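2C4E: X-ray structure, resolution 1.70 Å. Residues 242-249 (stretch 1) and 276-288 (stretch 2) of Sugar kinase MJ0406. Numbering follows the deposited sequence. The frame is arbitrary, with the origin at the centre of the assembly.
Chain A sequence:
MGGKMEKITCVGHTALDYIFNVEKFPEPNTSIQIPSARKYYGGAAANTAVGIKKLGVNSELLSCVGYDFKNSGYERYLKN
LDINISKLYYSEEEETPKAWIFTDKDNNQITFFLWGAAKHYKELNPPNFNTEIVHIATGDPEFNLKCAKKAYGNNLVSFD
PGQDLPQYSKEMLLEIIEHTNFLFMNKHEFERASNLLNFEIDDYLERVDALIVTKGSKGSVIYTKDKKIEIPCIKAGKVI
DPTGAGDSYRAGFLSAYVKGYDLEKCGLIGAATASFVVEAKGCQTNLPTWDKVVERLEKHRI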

# COMPACT_ATOMS: atom_id res chain seq x y z
N PRO A 242 -5.31 15.44 11.41
CA PRO A 242 -6.51 15.25 12.23
C PRO A 242 -6.82 13.79 12.57
O PRO A 242 -7.77 13.55 13.32
CB PRO A 242 -7.62 15.83 11.35
CG PRO A 242 -7.16 15.59 9.95
CD PRO A 242 -5.65 15.62 9.98
N THR A 243 -6.03 12.84 12.06
CA THR A 243 -6.38 11.42 12.08
C THR A 243 -6.49 10.84 13.49
O THR A 243 -7.38 10.04 13.77
CB THR A 243 -5.35 10.58 11.29
OG1 THR A 243 -5.06 11.21 10.03
CG2 THR A 243 -5.93 9.22 10.89
N GLY A 244 -5.57 11.22 14.37
CA GLY A 244 -5.52 10.69 15.72
C GLY A 244 -6.44 11.36 16.74
O GLY A 244 -6.52 10.90 17.87
N ALA A 245 -7.13 12.43 16.32
CA ALA A 245 -7.88 13.29 17.24
C ALA A 245 -9.00 12.57 17.98
O ALA A 245 -9.11 12.71 19.19
CB ALA A 245 -8.44 14.49 16.50
N GLY A 246 -9.83 11.82 17.26
CA GLY A 246 -10.93 11.09 17.87
C GLY A 246 -10.47 10.11 18.94
O GLY A 246 -10.98 10.11 20.08
N ASP A 247 -9.49 9.27 18.61
CA ASP A 247 -9.03 8.26 19.57
C ASP A 247 -8.45 8.94 20.80
O ASP A 247 -8.63 8.46 21.93
CB ASP A 247 -8.00 7.32 18.96
CG ASP A 247 -8.57 6.50 17.81
OD1 ASP A 247 -9.75 6.10 17.89
OD2 ASP A 247 -7.90 6.20 16.81
N SER A 248 -7.77 10.07 20.59
CA SER A 248 -7.16 10.80 21.69
C SER A 248 -8.18 11.45 22.61
O SER A 248 -7.94 11.52 23.81
CB SER A 248 -6.17 11.84 21.18
OG SER A 248 -6.85 12.92 20.58
N TYR A 249 -9.30 11.90 22.07
CA TYR A 249 -10.38 12.43 22.88
C TYR A 249 -10.92 11.33 23.79
O TYR A 249 -11.16 11.56 24.95
CB TYR A 249 -11.53 12.94 22.01
CG TYR A 249 -12.72 13.50 22.78
CD1 TYR A 249 -12.90 14.88 22.91
CD2 TYR A 249 -13.67 12.66 23.36
CE1 TYR A 249 -13.97 15.40 23.61
CE2 TYR A 249 -14.76 13.18 24.07
CZ TYR A 249 -14.91 14.55 24.18
OH TYR A 249 -15.99 15.09 24.87
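Stretch 2, residues 276-288: FVVEAKGCQTNLP

Stretch 2 begins in a helix that started earlier in the chain, and continues as loop and turns. It packs against the turn P242 to A245 and the start of the helix that follows. From F276 to V278 the chain runs roughly against stretch 1; from C283 to P288 it runs roughly with it. No direct hydrogen bond joins the two stretches; the contact is apolar, with water 1 as a bridge. Together they bury 326 Å².

F276 makes no contact, and the end of its side chain leads away from stretch 1. V277 points its CA-to-CB bond toward stretch 1, with chi1 in t. V277 CG2 lies 3.4 Å from S248 CB, and V277 CG1 lies 3.8 Å from G244 C. The S248 hydroxyl is turned back to its own helix, where OG donates to A245 O at 2.7 Å. V278 CG1 is 3.5 Å from A245 CB and 4.0 Å from P242 CA.

A type I turn from V277 to A280 then carries the chain off, so E279, A280 and K281 touch nothing in stretch 1. G282 has phi/psi of 102/144, angles that call for glycine. The chain comes back at C283, whose CA is 3.9 Å from G244 CA. C283 SG rests 3.5 Å from G244 CA and 4.0 Å from T243 CG2. This close approach needs a glycine at 244: a CB there would fall 2.7 Å from C283 CA and 2.8 Å from V277 CG1.

Water 1 donates to G244 O at 2.8 Å and to C283 O at 2.7 Å. Water 2 accepts from G244 N at 3.2 Å and lies 3.2 Å from G282 O, though other acceptors compete for its protons.

A second type I turn, Q284 to L287, leads away again. L287 then brings CD2 to 4.2 Å from S248 CB.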

# COMPACT_ATOMS: atom_id res chain seq x y z
N PHE A 276 -3.61 18.33 21.26
CA PHE A 276 -2.19 18.02 21.10
C PHE A 276 -1.91 17.11 19.91
O PHE A 276 -0.93 17.29 19.18
CB PHE A 276 -1.62 17.35 22.35
CG PHE A 276 -1.29 18.30 23.44
CD1 PHE A 276 -2.17 18.50 24.50
CD2 PHE A 276 -0.09 18.99 23.44
CE1 PHE A 276 -1.85 19.38 25.52
CE2 PHE A 276 0.22 19.87 24.45
CZ PHE A 276 -0.67 20.06 25.49
N VAL A 277 -2.75 16.09 19.75
CA VAL A 277 -2.46 15.03 18.78
C VAL A 277 -2.53 15.56 17.36
O VAL A 277 -1.74 15.16 16.50
CB VAL A 277 -3.39 13.81 18.99
CG1 VAL A 277 -3.10 12.73 17.96
CG2 VAL A 277 -3.17 13.27 20.36
N VAL A 278 -3.46 16.47 17.11
CA VAL A 278 -3.59 17.08 15.79
C VAL A 278 -2.40 17.94 15.35
O VAL A 278 -2.35 18.37 14.20
CB VAL A 278 -4.88 17.93 15.65
CG1 VAL A 278 -6.11 17.06 15.80
CG2 VAL A 278 -4.92 19.07 16.67
N GLU A 279 -1.44 18.19 16.24
CA GLU A 279 -0.30 19.06 15.93
C GLU A 279 0.84 18.35 15.19
O GLU A 279 1.80 19.00 14.78
CB GLU A 279 0.26 19.70 17.20
CG GLU A 279 -0.77 20.52 17.97
CD GLU A 279 -0.20 21.21 19.19
OE1 GLU A 279 0.98 20.96 19.55
OE2 GLU A 279 -0.93 22.03 19.78
N ALA A 280 0.74 17.03 15.03
CA ALA A 280 1.77 16.25 14.33
C ALA A 280 1.18 15.08 13.55
O ALA A 280 0.05 14.65 13.81
CB ALA A 280 2.80 15.74 15.31
N LYS A 281 1.96 14.58 12.59
CA LYS A 281 1.55 13.45 11.78
C LYS A 281 1.71 12.17 12.57
O LYS A 281 2.73 11.96 13.23
CB LYS A 281 2.37 13.37 10.49
CG LYS A 281 2.21 14.57 9.58
CD LYS A 281 2.88 14.36 8.23
CE LYS A 281 2.77 15.59 7.35
NZ LYS A 281 2.92 15.27 5.90
N GLY A 282 0.71 11.30 12.47
CA GLY A 282 0.68 10.06 13.21
C GLY A 282 -0.25 10.20 14.40
O GLY A 282 -0.34 11.25 15.03
N CYS A 283 -0.96 9.12 14.70
CA CYS A 283 -1.97 9.14 15.75
C CYS A 283 -1.39 9.11 17.15
O CYS A 283 -2.07 9.47 18.11
CB CYS A 283 -2.93 7.97 15.58
SG CYS A 283 -3.92 8.06 14.09
N GLN A 284 -0.15 8.67 17.28
CA GLN A 284 0.47 8.55 18.60
C GLN A 284 1.67 9.47 18.80
O GLN A 284 2.25 9.52 19.89
CB GLN A 284 0.88 7.11 18.86
CG GLN A 284 -0.28 6.13 18.75
CD GLN A 284 0.15 4.69 18.86
OE1 GLN A 284 1.24 4.40 19.34
NE2 GLN A 284 -0.70 3.77 18.42
N THR A 285 2.04 10.21 17.76
CA THR A 285 3.31 10.93 17.78
C THR A 285 3.37 12.07 18.80
O THR A 285 4.40 12.23 19.45
CB THR A 285 3.67 11.42 16.37
OG1 THR A 285 2.58 12.18 15.82
CG2 THR A 285 3.79 10.24 15.43
N ASN A 286 2.28 12.82 18.97
CA ASN A 286 2.27 13.97 19.88
C ASN A 286 1.26 13.79 21.00
O ASN A 286 0.59 14.75 21.40
CB ASN A 286 1.99 15.28 19.11
CG ASN A 286 2.48 16.52 19.85
OD1 ASN A 286 1.76 17.52 19.98
ND2 ASN A 286 3.71 16.46 20.34
N LEU A 287 1.17 12.57 21.53
CA LEU A 287 0.27 12.30 22.65
C LEU A 287 0.83 12.97 23.90
O LEU A 287 2.02 12.81 24.22
CB LEU A 287 0.09 10.79 22.86
CG LEU A 287 -0.83 10.12 21.83
CD1 LEU A 287 -0.70 8.61 21.91
CD2 LEU A 287 -2.29 10.52 22.00
N PRO A 288 0.01 13.76 24.59
CA PRO A 288 0.48 14.53 25.74
C PRO A 288 0.46 13.77 27.07
O PRO A 288 -0.24 12.77 27.23
CB PRO A 288 -0.51 15.68 25.79
CG PRO A 288 -1.80 15.04 25.36
CD PRO A 288 -1.42 14.02 24.31
O HOH W 1 -4.62 9.04 18.89
O HOH W 2 -2.91 12.97 14.35